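Local coordinates for protein titin (Homo sapiens, PDB 5JDE) that forms part of the giant elastic filament of the muscle sarcomere, here as three immunoglobulin-like domains in tandem, and also carries a protein kinase activity, at residues L91-T96 against F162-D167; A108-E113 against H145-M150; T176-T181 against T200-G205; S121-N126 against F136-Q141. All coordinates share one frame; numbering follows the deposited sequence.

Interaction 1: L91-T96 against F162-D167; sequences LHITKT and FVCGND
L91 runs past G165, their CA atoms 5.4 Å apart, and H92 past D167, where C164 to D167 make a type II' beta turn closed by paired backbone bonds between C164 and D167. One direct hydrogen bond joins the two segments: I93 N donates to D167 OD2 at 2.9 Å, almost straight at 176°, reaching the anti side of the oxygen from 34° out of the carboxylate plane. With its CG anti to the backbone N (chi1 -157°), D167 lays the carboxylate across the I93 side chain, and H92 CB comes within 3.5 Å of the same OD2. A water adds a second bridge, donating to L91 O (2.8 Å) and accepting from N166 N (3.0 Å). Below these polar links the I93 side chain reaches along C164 to F162. Its CG1 lies on C164 CB at 3.6 Å, while CD1 meets the F162 ring at the edge, 4.5 Å from CD1 of that ring. L91 CB rests on C164 SG at 4.1 Å. The imidazole of H92 leads away, its ND1 bonded to T90 O. F162 continues into the core, edge-to-face with W123. The contact thus ties the first strand of an I-set domain to the hairpin turn joining strands 158-164 and 167-176, closing one end of the immunoglobulin beta-sandwich.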
# COMPACT_ATOMS: atom_id res chain seq x y z
N LEU A 91 2.45 15.11 -8.56
CA LEU A 91 2.22 13.74 -8.09
C LEU A 91 0.82 13.32 -8.44
O LEU A 91 -0.14 14.04 -8.18
CB LEU A 91 2.42 13.65 -6.57
CG LEU A 91 3.78 14.09 -6.05
CD1 LEU A 91 3.89 13.87 -4.56
CD2 LEU A 91 4.88 13.36 -6.78
N HIS A 92 0.68 12.15 -9.06
CA HIS A 92 -0.65 11.62 -9.28
C HIS A 92 -0.64 10.10 -9.36
O HIS A 92 0.42 9.47 -9.46
CB HIS A 92 -1.27 12.22 -10.55
CG HIS A 92 -0.49 11.97 -11.80
ND1 HIS A 92 0.63 12.70 -12.14
CD2 HIS A 92 -0.69 11.10 -12.81
CE1 HIS A 92 1.10 12.27 -13.30
NE2 HIS A 92 0.32 11.30 -13.73
N ILE A 93 -1.83 9.52 -9.30
CA ILE A 93 -1.99 8.08 -9.36
C ILE A 93 -2.17 7.64 -10.81
O ILE A 93 -2.99 8.19 -11.55
CB ILE A 93 -3.18 7.67 -8.49
CG1 ILE A 93 -2.87 8.06 -7.04
CG2 ILE A 93 -3.48 6.17 -8.64
CD1 ILE A 93 -4.06 8.13 -6.15
N THR A 94 -1.37 6.67 -11.23
CA THR A 94 -1.36 6.25 -12.62
C THR A 94 -2.10 4.95 -12.87
O THR A 94 -2.31 4.57 -14.01
CB THR A 94 0.07 6.10 -13.14
OG1 THR A 94 0.75 5.13 -12.35
CG2 THR A 94 0.81 7.45 -13.06
N LYS A 95 -2.48 4.26 -11.80
CA LYS A 95 -3.30 3.07 -11.96
C LYS A 95 -4.17 2.85 -10.73
O LYS A 95 -3.71 2.99 -9.59
CB LYS A 95 -2.45 1.84 -12.24
CG LYS A 95 -3.00 1.03 -13.41
CD LYS A 95 -2.41 -0.37 -13.52
CE LYS A 95 -0.90 -0.32 -13.62
NZ LYS A 95 -0.44 0.06 -15.00
N THR A 96 -5.42 2.52 -10.99
CA THR A 96 -6.44 2.36 -9.95
C THR A 96 -6.28 1.06 -9.19
O THR A 96 -5.47 0.22 -9.57
CB THR A 96 -7.84 2.43 -10.55
OG1 THR A 96 -7.96 1.43 -11.58
CG2 THR A 96 -8.07 3.81 -11.16
N PHE A 162 -5.80 5.22 -1.01
CA PHE A 162 -4.43 5.64 -1.09
C PHE A 162 -4.38 7.11 -1.50
O PHE A 162 -5.05 7.51 -2.44
CB PHE A 162 -3.62 4.80 -2.08
CG PHE A 162 -2.15 5.14 -2.09
CD1 PHE A 162 -1.63 5.99 -3.04
CD2 PHE A 162 -1.31 4.62 -1.13
CE1 PHE A 162 -0.29 6.30 -3.05
CE2 PHE A 162 0.03 4.92 -1.13
CZ PHE A 162 0.55 5.77 -2.09
N VAL A 163 -3.60 7.91 -0.79
CA VAL A 163 -3.52 9.34 -1.09
C VAL A 163 -2.15 9.67 -1.68
O VAL A 163 -1.11 9.31 -1.13
CB VAL A 163 -3.76 10.22 0.14
CG1 VAL A 163 -3.62 11.71 -0.22
CG2 VAL A 163 -5.16 9.96 0.69
N CYS A 164 -2.16 10.39 -2.79
CA CYS A 164 -0.92 10.71 -3.50
C CYS A 164 -0.90 12.18 -3.91
O CYS A 164 -1.57 12.57 -4.86
CB CYS A 164 -0.80 9.80 -4.72
SG CYS A 164 0.68 10.09 -5.68
N GLY A 165 -0.12 12.99 -3.20
CA GLY A 165 -0.25 14.43 -3.36
C GLY A 165 -1.70 14.81 -3.11
O GLY A 165 -2.26 14.51 -2.05
N ASN A 166 -2.33 15.42 -4.10
CA ASN A 166 -3.72 15.83 -4.01
C ASN A 166 -4.64 14.83 -4.69
O ASN A 166 -5.84 15.06 -4.81
CB ASN A 166 -3.92 17.21 -4.64
CG ASN A 166 -3.29 18.30 -3.82
OD1 ASN A 166 -2.41 19.03 -4.30
ND2 ASN A 166 -3.73 18.43 -2.57
N ASP A 167 -4.06 13.73 -5.15
CA ASP A 167 -4.79 12.70 -5.85
C ASP A 167 -5.17 11.61 -4.85
O ASP A 167 -4.48 11.40 -3.86
CB ASP A 167 -3.96 12.12 -6.99
CG ASP A 167 -4.80 11.48 -8.08
OD1 ASP A 167 -6.04 11.38 -7.90
OD2 ASP A 167 -4.23 11.06 -9.11
O HOH W 1 -1.05 16.23 -6.72

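Interaction 2: A108-E113 against H145-M150; sequences ASFECE and HQLIIM
Six backbone hydrogen bonds pair A108 with I149, F110 with L147 and C112 with H145, the three hydrogen-bonded pairs of a regular antiparallel arrangement. They are short throughout, and H145 N reaches C112 O at 2.7 Å. The strand axes approach to 4.6 Å, with directions 169° apart. In the non-hydrogen-bonded pairs the backbones draw closer, and S109 CA comes to 3.1 Å from L147 O in a CA-H...O contact.

The face of S109, E111, Q146 and I148 is the more polar. S109 OG donates to E111 OE2 at 2.9 Å, on the syn side of the carboxylate, and this holds the bent E111 chain back along its own strand. Q146 runs beside E111 and points the same way, their flat ends 49° apart, with Q146 CG packed 3.6 Å from E111 CG. I148 CD1 covers S109 CB at 3.6 Å.

A108, F110, C112, H145, L147 and I149 face the other way, into the core. The F110 ring lies alongside L147, CD2 to CD2 at 4.1 Å, and receives I149 CD1 at its edge, 4.3 Å from CE2. Y160 meets this ring from the opposing sheet, and F162 meets that of H145, whose ND1 is bonded to S121 OG. These are the two central strands of a four-stranded antiparallel sheet, one half of the immunoglobulin beta-sandwich, with the face of F110 turned to the core between the sheets.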
# COMPACT_ATOMS: atom_id res chain seq x y z
N ALA A 108 -5.11 -10.16 2.44
CA ALA A 108 -5.64 -9.30 1.40
C ALA A 108 -4.57 -8.27 1.05
O ALA A 108 -3.78 -7.90 1.91
CB ALA A 108 -6.92 -8.62 1.86
N SER A 109 -4.54 -7.82 -0.20
CA SER A 109 -3.57 -6.79 -0.57
C SER A 109 -4.15 -5.81 -1.57
O SER A 109 -4.81 -6.22 -2.53
CB SER A 109 -2.31 -7.42 -1.14
OG SER A 109 -2.61 -8.20 -2.28
N PHE A 110 -3.91 -4.52 -1.34
CA PHE A 110 -4.23 -3.49 -2.33
C PHE A 110 -2.94 -2.98 -2.91
O PHE A 110 -1.94 -2.89 -2.19
CB PHE A 110 -5.00 -2.33 -1.72
CG PHE A 110 -6.40 -2.66 -1.30
CD1 PHE A 110 -7.42 -2.72 -2.24
CD2 PHE A 110 -6.69 -2.90 0.02
CE1 PHE A 110 -8.71 -3.02 -1.86
CE2 PHE A 110 -7.98 -3.20 0.41
CZ PHE A 110 -8.99 -3.26 -0.53
N GLU A 111 -2.97 -2.64 -4.19
CA GLU A 111 -1.80 -2.08 -4.89
C GLU A 111 -2.20 -0.89 -5.74
O GLU A 111 -3.22 -0.92 -6.43
CB GLU A 111 -1.14 -3.14 -5.78
CG GLU A 111 -0.52 -4.33 -5.05
CD GLU A 111 -1.53 -5.42 -4.69
OE1 GLU A 111 -2.73 -5.28 -5.03
OE2 GLU A 111 -1.13 -6.42 -4.06
N CYS A 112 -1.40 0.17 -5.72
CA CYS A 112 -1.60 1.20 -6.73
C CYS A 112 -0.27 1.74 -7.20
O CYS A 112 0.76 1.61 -6.51
CB CYS A 112 -2.48 2.32 -6.21
SG CYS A 112 -1.72 3.23 -4.88
N GLU A 113 -0.29 2.34 -8.38
CA GLU A 113 0.92 2.88 -8.97
C GLU A 113 0.85 4.41 -8.95
O GLU A 113 -0.22 4.98 -9.21
CB GLU A 113 1.11 2.34 -10.38
CG GLU A 113 1.52 0.87 -10.40
CD GLU A 113 1.97 0.40 -11.77
OE1 GLU A 113 1.86 1.18 -12.74
OE2 GLU A 113 2.45 -0.75 -11.87
N HIS A 145 2.79 1.02 -4.79
CA HIS A 145 2.53 1.08 -3.36
C HIS A 145 1.53 0.01 -3.01
O HIS A 145 0.50 -0.10 -3.66
CB HIS A 145 2.00 2.45 -2.95
CG HIS A 145 3.01 3.53 -3.04
ND1 HIS A 145 3.52 4.18 -1.93
CD2 HIS A 145 3.63 4.09 -4.11
CE1 HIS A 145 4.41 5.07 -2.31
NE2 HIS A 145 4.49 5.05 -3.63
N GLN A 146 1.85 -0.74 -1.97
CA GLN A 146 1.06 -1.90 -1.58
C GLN A 146 0.63 -1.86 -0.12
O GLN A 146 1.44 -1.59 0.77
CB GLN A 146 1.88 -3.16 -1.87
CG GLN A 146 1.14 -4.47 -1.88
CD GLN A 146 2.04 -5.58 -2.41
OE1 GLN A 146 3.17 -5.32 -2.84
NE2 GLN A 146 1.55 -6.82 -2.39
N LEU A 147 -0.65 -2.14 0.12
CA LEU A 147 -1.13 -2.33 1.47
C LEU A 147 -1.44 -3.79 1.68
O LEU A 147 -2.20 -4.38 0.92
CB LEU A 147 -2.38 -1.49 1.73
CG LEU A 147 -3.10 -1.85 3.04
CD1 LEU A 147 -2.28 -1.44 4.26
CD2 LEU A 147 -4.46 -1.22 3.09
N ILE A 148 -0.86 -4.39 2.71
CA ILE A 148 -1.13 -5.79 3.04
C ILE A 148 -1.91 -5.88 4.33
O ILE A 148 -1.49 -5.34 5.36
CB ILE A 148 0.17 -6.62 3.19
CG1 ILE A 148 1.14 -6.36 2.03
CG2 ILE A 148 -0.15 -8.12 3.32
CD1 ILE A 148 0.70 -6.95 0.74
N ILE A 149 -3.03 -6.58 4.28
CA ILE A 149 -3.82 -6.83 5.47
C ILE A 149 -3.80 -8.33 5.76
O ILE A 149 -4.35 -9.11 4.99
CB ILE A 149 -5.26 -6.35 5.29
CG1 ILE A 149 -5.29 -4.85 4.95
CG2 ILE A 149 -6.09 -6.66 6.51
CD1 ILE A 149 -6.60 -4.39 4.30
N MET A 150 -3.16 -8.73 6.85
CA MET A 150 -2.99 -10.14 7.15
C MET A 150 -4.10 -10.63 8.08
O MET A 150 -4.77 -9.83 8.72
CB MET A 150 -1.61 -10.38 7.76
CG MET A 150 -0.45 -9.94 6.83
SD MET A 150 1.14 -10.60 7.35
CE MET A 150 2.22 -9.97 6.07

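Interaction 3: T176-T181 against T200-G205; sequences TPIMIT and TVNYEG
The N202 carboxamide grips the passing backbone at two places. Its OD1 accepts M179 N at 2.8 Å, a straight bond at 175° although the donor stands 53° above the carbonyl plane. Its ND2 donates to P177 O at 3.3 Å, with that oxygen in the plane of the amide. A chi1 of 55°, which sets CG between the backbone N and the carbonyl carbon, turns the amide toward 176-181, and M179 CB packs on it 3.8 Å from ND2. At the other end T200 O accepts T181 N at 2.9 Å and, weakly, T181 OG1. Between these bonds I180 and V201 form an antiparallel non-hydrogen-bonded pair, CA atoms 4.5 Å apart, backed by a weak bond from N202 N to M179 O. The Y203 ring turns its edge to P177 O, 3.6 Å from CE2, and its hydroxyl end toward the T176 methyl group.

Farther out, I178 N is bonded to E104 OE1 and T176 pairs with V102 and E104, so the segment leaves the preceding domain still attached to it. I178 and I180 rest on strands 245-251 and 254-262, while strand 195-201 runs beside the edge strand 180-182 in the sheet facing them.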
# COMPACT_ATOMS: atom_id res chain seq x y z
N THR A 176 -15.07 -12.62 3.38
CA THR A 176 -16.13 -13.64 3.39
C THR A 176 -15.96 -14.66 4.52
O THR A 176 -14.89 -15.25 4.67
CB THR A 176 -16.18 -14.40 2.04
OG1 THR A 176 -16.02 -13.48 0.96
CG2 THR A 176 -17.52 -15.09 1.90
N PRO A 177 -17.02 -14.89 5.31
CA PRO A 177 -16.85 -15.81 6.45
C PRO A 177 -16.55 -17.26 6.05
O PRO A 177 -17.04 -17.77 5.04
CB PRO A 177 -18.21 -15.72 7.16
CG PRO A 177 -19.18 -15.36 6.09
CD PRO A 177 -18.41 -14.40 5.21
N ILE A 178 -15.73 -17.91 6.85
CA ILE A 178 -15.52 -19.35 6.74
C ILE A 178 -16.80 -20.06 7.20
O ILE A 178 -17.42 -19.65 8.17
CB ILE A 178 -14.33 -19.82 7.60
CG1 ILE A 178 -13.02 -19.30 7.01
CG2 ILE A 178 -14.30 -21.34 7.70
CD1 ILE A 178 -11.84 -19.42 7.96
N MET A 179 -17.21 -21.08 6.46
CA MET A 179 -18.33 -21.92 6.88
C MET A 179 -17.89 -23.38 6.95
O MET A 179 -17.19 -23.87 6.07
CB MET A 179 -19.52 -21.76 5.94
CG MET A 179 -20.23 -20.42 6.08
SD MET A 179 -21.88 -20.40 5.36
CE MET A 179 -22.69 -21.68 6.33
N ILE A 180 -18.29 -24.04 8.03
CA ILE A 180 -18.08 -25.46 8.21
C ILE A 180 -19.25 -26.17 7.56
O ILE A 180 -20.36 -26.15 8.08
CB ILE A 180 -17.96 -25.82 9.69
CG1 ILE A 180 -16.81 -25.03 10.31
CG2 ILE A 180 -17.78 -27.34 9.85
CD1 ILE A 180 -16.52 -25.34 11.75
N THR A 181 -19.00 -26.75 6.39
CA THR A 181 -20.08 -27.31 5.61
C THR A 181 -20.40 -28.71 6.17
O THR A 181 -21.56 -29.02 6.46
CB THR A 181 -19.74 -27.34 4.11
OG1 THR A 181 -18.51 -28.04 3.93
CG2 THR A 181 -19.55 -25.93 3.61
N THR A 200 -15.37 -30.43 6.73
CA THR A 200 -15.18 -29.78 5.45
C THR A 200 -15.46 -28.29 5.61
O THR A 200 -16.38 -27.91 6.32
CB THR A 200 -16.10 -30.36 4.38
OG1 THR A 200 -16.01 -31.79 4.42
CG2 THR A 200 -15.68 -29.88 3.01
N VAL A 201 -14.67 -27.45 4.96
CA VAL A 201 -14.96 -26.02 5.00
C VAL A 201 -15.17 -25.50 3.58
O VAL A 201 -15.02 -26.26 2.62
CB VAL A 201 -13.83 -25.23 5.68
CG1 VAL A 201 -13.67 -25.71 7.10
CG2 VAL A 201 -12.54 -25.38 4.90
N ASN A 202 -15.50 -24.22 3.45
CA ASN A 202 -15.84 -23.67 2.14
C ASN A 202 -14.66 -23.06 1.38
O ASN A 202 -14.75 -22.84 0.18
CB ASN A 202 -16.96 -22.63 2.27
CG ASN A 202 -16.64 -21.52 3.27
OD1 ASN A 202 -15.80 -21.69 4.16
ND2 ASN A 202 -17.31 -20.38 3.12
N TYR A 203 -13.54 -22.83 2.07
CA TYR A 203 -12.37 -22.22 1.43
C TYR A 203 -11.10 -23.02 1.70
O TYR A 203 -10.99 -23.70 2.71
CB TYR A 203 -12.18 -20.77 1.89
CG TYR A 203 -13.33 -19.86 1.50
CD1 TYR A 203 -13.69 -19.71 0.17
CD2 TYR A 203 -14.08 -19.18 2.46
CE1 TYR A 203 -14.73 -18.91 -0.20
CE2 TYR A 203 -15.13 -18.37 2.10
CZ TYR A 203 -15.45 -18.24 0.76
OH TYR A 203 -16.50 -17.44 0.35
N GLU A 204 -10.14 -22.91 0.79
CA GLU A 204 -8.86 -23.58 0.92
C GLU A 204 -7.81 -22.59 1.43
O GLU A 204 -7.91 -21.40 1.16
CB GLU A 204 -8.41 -24.17 -0.42
CG GLU A 204 -9.56 -24.44 -1.39
CD GLU A 204 -9.95 -23.20 -2.19
OE1 GLU A 204 -9.05 -22.52 -2.72
OE2 GLU A 204 -11.16 -22.90 -2.27
N GLY A 205 -6.82 -23.09 2.15
CA GLY A 205 -5.72 -22.26 2.61
C GLY A 205 -6.08 -21.35 3.76
O GLY A 205 -5.45 -20.31 3.96

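Interaction 4: S121-N126 against F136-Q141; sequences SMWLKN and FKIVVQ
I138 holds CG1 anti to its carbonyl carbon (chi1 -51°) and bends again at chi2 (-68°), which carries CD1 to the W123 indole, 3.4 Å from CD1 of the ring. W123 and I138 lie alongside, running opposite ways, and the pyrrole part of the indole, CD1 and NE1, is what I138 touches. The other branch of I138 meets S121: CG2 presses on S121 CB at 3.5 Å, a tight carbon pair, and lies equally near OG.

Beside these carbons a water sits in the plane of the indole at its edge. It accepts from W123 NE1 at 2.9 Å and donates to V139 O at 2.9 Å, linking the indole N-H to the V139 carbonyl across the contact. The same water also lies near S121 OG, too close for that link to be more than doubtful; S121 OG has a partner in H145 ND1. Toward the other end the extended K125 chain passes the F136 ring, CD to CZ at 4.4 Å, and its ammonium group goes on to E155 O.

W123 reaches inward to L147, while F136 and I138 lean on strand 144-149. Strand 136-141 is the outer strand of one sheet and 123-125 belongs to the other, so this is contact between sheets at the margin of the sandwich. Apolar packing and one shared water do the joining, and the indole N-H is satisfied through that water.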
# COMPACT_ATOMS: atom_id res chain seq x y z
N SER A 121 4.12 6.77 1.55
CA SER A 121 2.91 5.96 1.59
C SER A 121 1.89 6.61 2.50
O SER A 121 2.23 7.07 3.58
CB SER A 121 3.20 4.54 2.08
OG SER A 121 3.78 3.76 1.06
N MET A 122 0.64 6.65 2.05
CA MET A 122 -0.45 7.20 2.84
C MET A 122 -1.75 6.41 2.62
O MET A 122 -2.41 6.57 1.59
CB MET A 122 -0.67 8.68 2.51
CG MET A 122 -1.82 9.32 3.28
SD MET A 122 -1.70 9.12 5.07
CE MET A 122 -0.12 9.90 5.39
N TRP A 123 -2.11 5.57 3.58
CA TRP A 123 -3.26 4.68 3.41
C TRP A 123 -4.34 5.00 4.44
O TRP A 123 -4.01 5.22 5.60
CB TRP A 123 -2.85 3.21 3.54
CG TRP A 123 -2.02 2.68 2.40
CD1 TRP A 123 -0.66 2.63 2.33
CD2 TRP A 123 -2.50 2.09 1.19
NE1 TRP A 123 -0.26 2.05 1.15
CE2 TRP A 123 -1.37 1.70 0.43
CE3 TRP A 123 -3.77 1.85 0.67
CZ2 TRP A 123 -1.49 1.09 -0.81
CZ3 TRP A 123 -3.88 1.24 -0.56
CH2 TRP A 123 -2.75 0.85 -1.28
N LEU A 124 -5.60 5.03 4.02
CA LEU A 124 -6.72 5.31 4.90
C LEU A 124 -7.68 4.12 4.94
O LEU A 124 -7.87 3.42 3.94
CB LEU A 124 -7.48 6.56 4.45
CG LEU A 124 -6.60 7.77 4.04
CD1 LEU A 124 -7.45 8.98 3.68
CD2 LEU A 124 -5.64 8.11 5.15
N LYS A 125 -8.30 3.89 6.10
CA LYS A 125 -9.40 2.93 6.24
C LYS A 125 -10.63 3.70 6.68
O LYS A 125 -10.64 4.25 7.77
CB LYS A 125 -9.08 1.82 7.25
CG LYS A 125 -10.27 0.89 7.56
CD LYS A 125 -9.92 -0.15 8.64
CE LYS A 125 -11.14 -0.99 9.05
NZ LYS A 125 -10.79 -2.09 10.02
N ASN A 126 -11.64 3.77 5.82
CA ASN A 126 -12.82 4.58 6.08
C ASN A 126 -12.44 5.99 6.52
O ASN A 126 -12.95 6.50 7.51
CB ASN A 126 -13.70 3.90 7.15
CG ASN A 126 -14.27 2.56 6.69
OD1 ASN A 126 -14.44 2.32 5.50
ND2 ASN A 126 -14.57 1.68 7.65
N PHE A 136 -1.46 -4.63 9.45
CA PHE A 136 -1.34 -3.82 8.24
C PHE A 136 0.11 -3.65 7.85
O PHE A 136 0.89 -3.05 8.59
CB PHE A 136 -1.97 -2.44 8.43
CG PHE A 136 -3.45 -2.47 8.65
CD1 PHE A 136 -4.32 -2.67 7.59
CD2 PHE A 136 -3.98 -2.31 9.92
CE1 PHE A 136 -5.68 -2.70 7.79
CE2 PHE A 136 -5.35 -2.35 10.13
CZ PHE A 136 -6.20 -2.54 9.06
N LYS A 137 0.47 -4.21 6.70
CA LYS A 137 1.82 -4.07 6.16
C LYS A 137 1.81 -3.12 4.96
O LYS A 137 1.07 -3.31 4.00
CB LYS A 137 2.39 -5.43 5.78
CG LYS A 137 3.81 -5.39 5.24
CD LYS A 137 4.31 -6.79 4.89
CE LYS A 137 5.66 -6.74 4.18
NZ LYS A 137 6.71 -6.13 5.05
N ILE A 138 2.66 -2.10 5.03
CA ILE A 138 2.85 -1.13 3.95
C ILE A 138 4.11 -1.46 3.17
O ILE A 138 5.18 -1.59 3.76
CB ILE A 138 2.97 0.30 4.50
CG1 ILE A 138 1.83 0.62 5.47
CG2 ILE A 138 3.01 1.32 3.39
CD1 ILE A 138 0.49 0.70 4.83
N VAL A 139 4.01 -1.60 1.85
CA VAL A 139 5.21 -1.84 1.06
C VAL A 139 5.31 -0.81 -0.05
O VAL A 139 4.29 -0.39 -0.59
CB VAL A 139 5.25 -3.25 0.45
CG1 VAL A 139 6.60 -3.52 -0.19
CG2 VAL A 139 4.95 -4.30 1.50
N VAL A 140 6.53 -0.38 -0.36
CA VAL A 140 6.78 0.47 -1.52
C VAL A 140 7.82 -0.21 -2.41
O VAL A 140 8.89 -0.60 -1.96
CB VAL A 140 7.29 1.86 -1.14
CG1 VAL A 140 7.41 2.73 -2.39
CG2 VAL A 140 6.39 2.51 -0.12
N GLN A 141 7.48 -0.38 -3.68
CA GLN A 141 8.42 -0.92 -4.64
C GLN A 141 8.50 0.03 -5.83
O GLN A 141 7.70 -0.05 -6.76
CB GLN A 141 8.01 -2.33 -5.08
CG GLN A 141 8.04 -3.36 -3.95
CD GLN A 141 7.34 -4.66 -4.30
OE1 GLN A 141 6.56 -4.73 -5.25
NE2 GLN A 141 7.63 -5.71 -3.54
O HOH W 2 2.52 1.74 0.28

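Interactions 1, 2 and 4 belong to the middle immunoglobulin domain, whereas interaction 3 lies where that domain passes into the next, about 24 Å from interaction 2 between centres. Interaction 2 is the buried one, regular backbone pairing within a sheet. Interaction 1 is partly buried: its segment 91-96 extends the same sheet, T94 N meeting E113 O at 2.9 Å, while 162-167 comes from the opposing sheet. Interactions 3 and 4 lie at the surface. Interaction 4 joins the two sheets through apolar carbons and water; it touches interaction 2 where L147 CD1 meets I138 CD1 at 3.5 Å. Interactions 1 and 3 both involve a domain's first strand, held by a carboxylate in one and a carboxamide in the other.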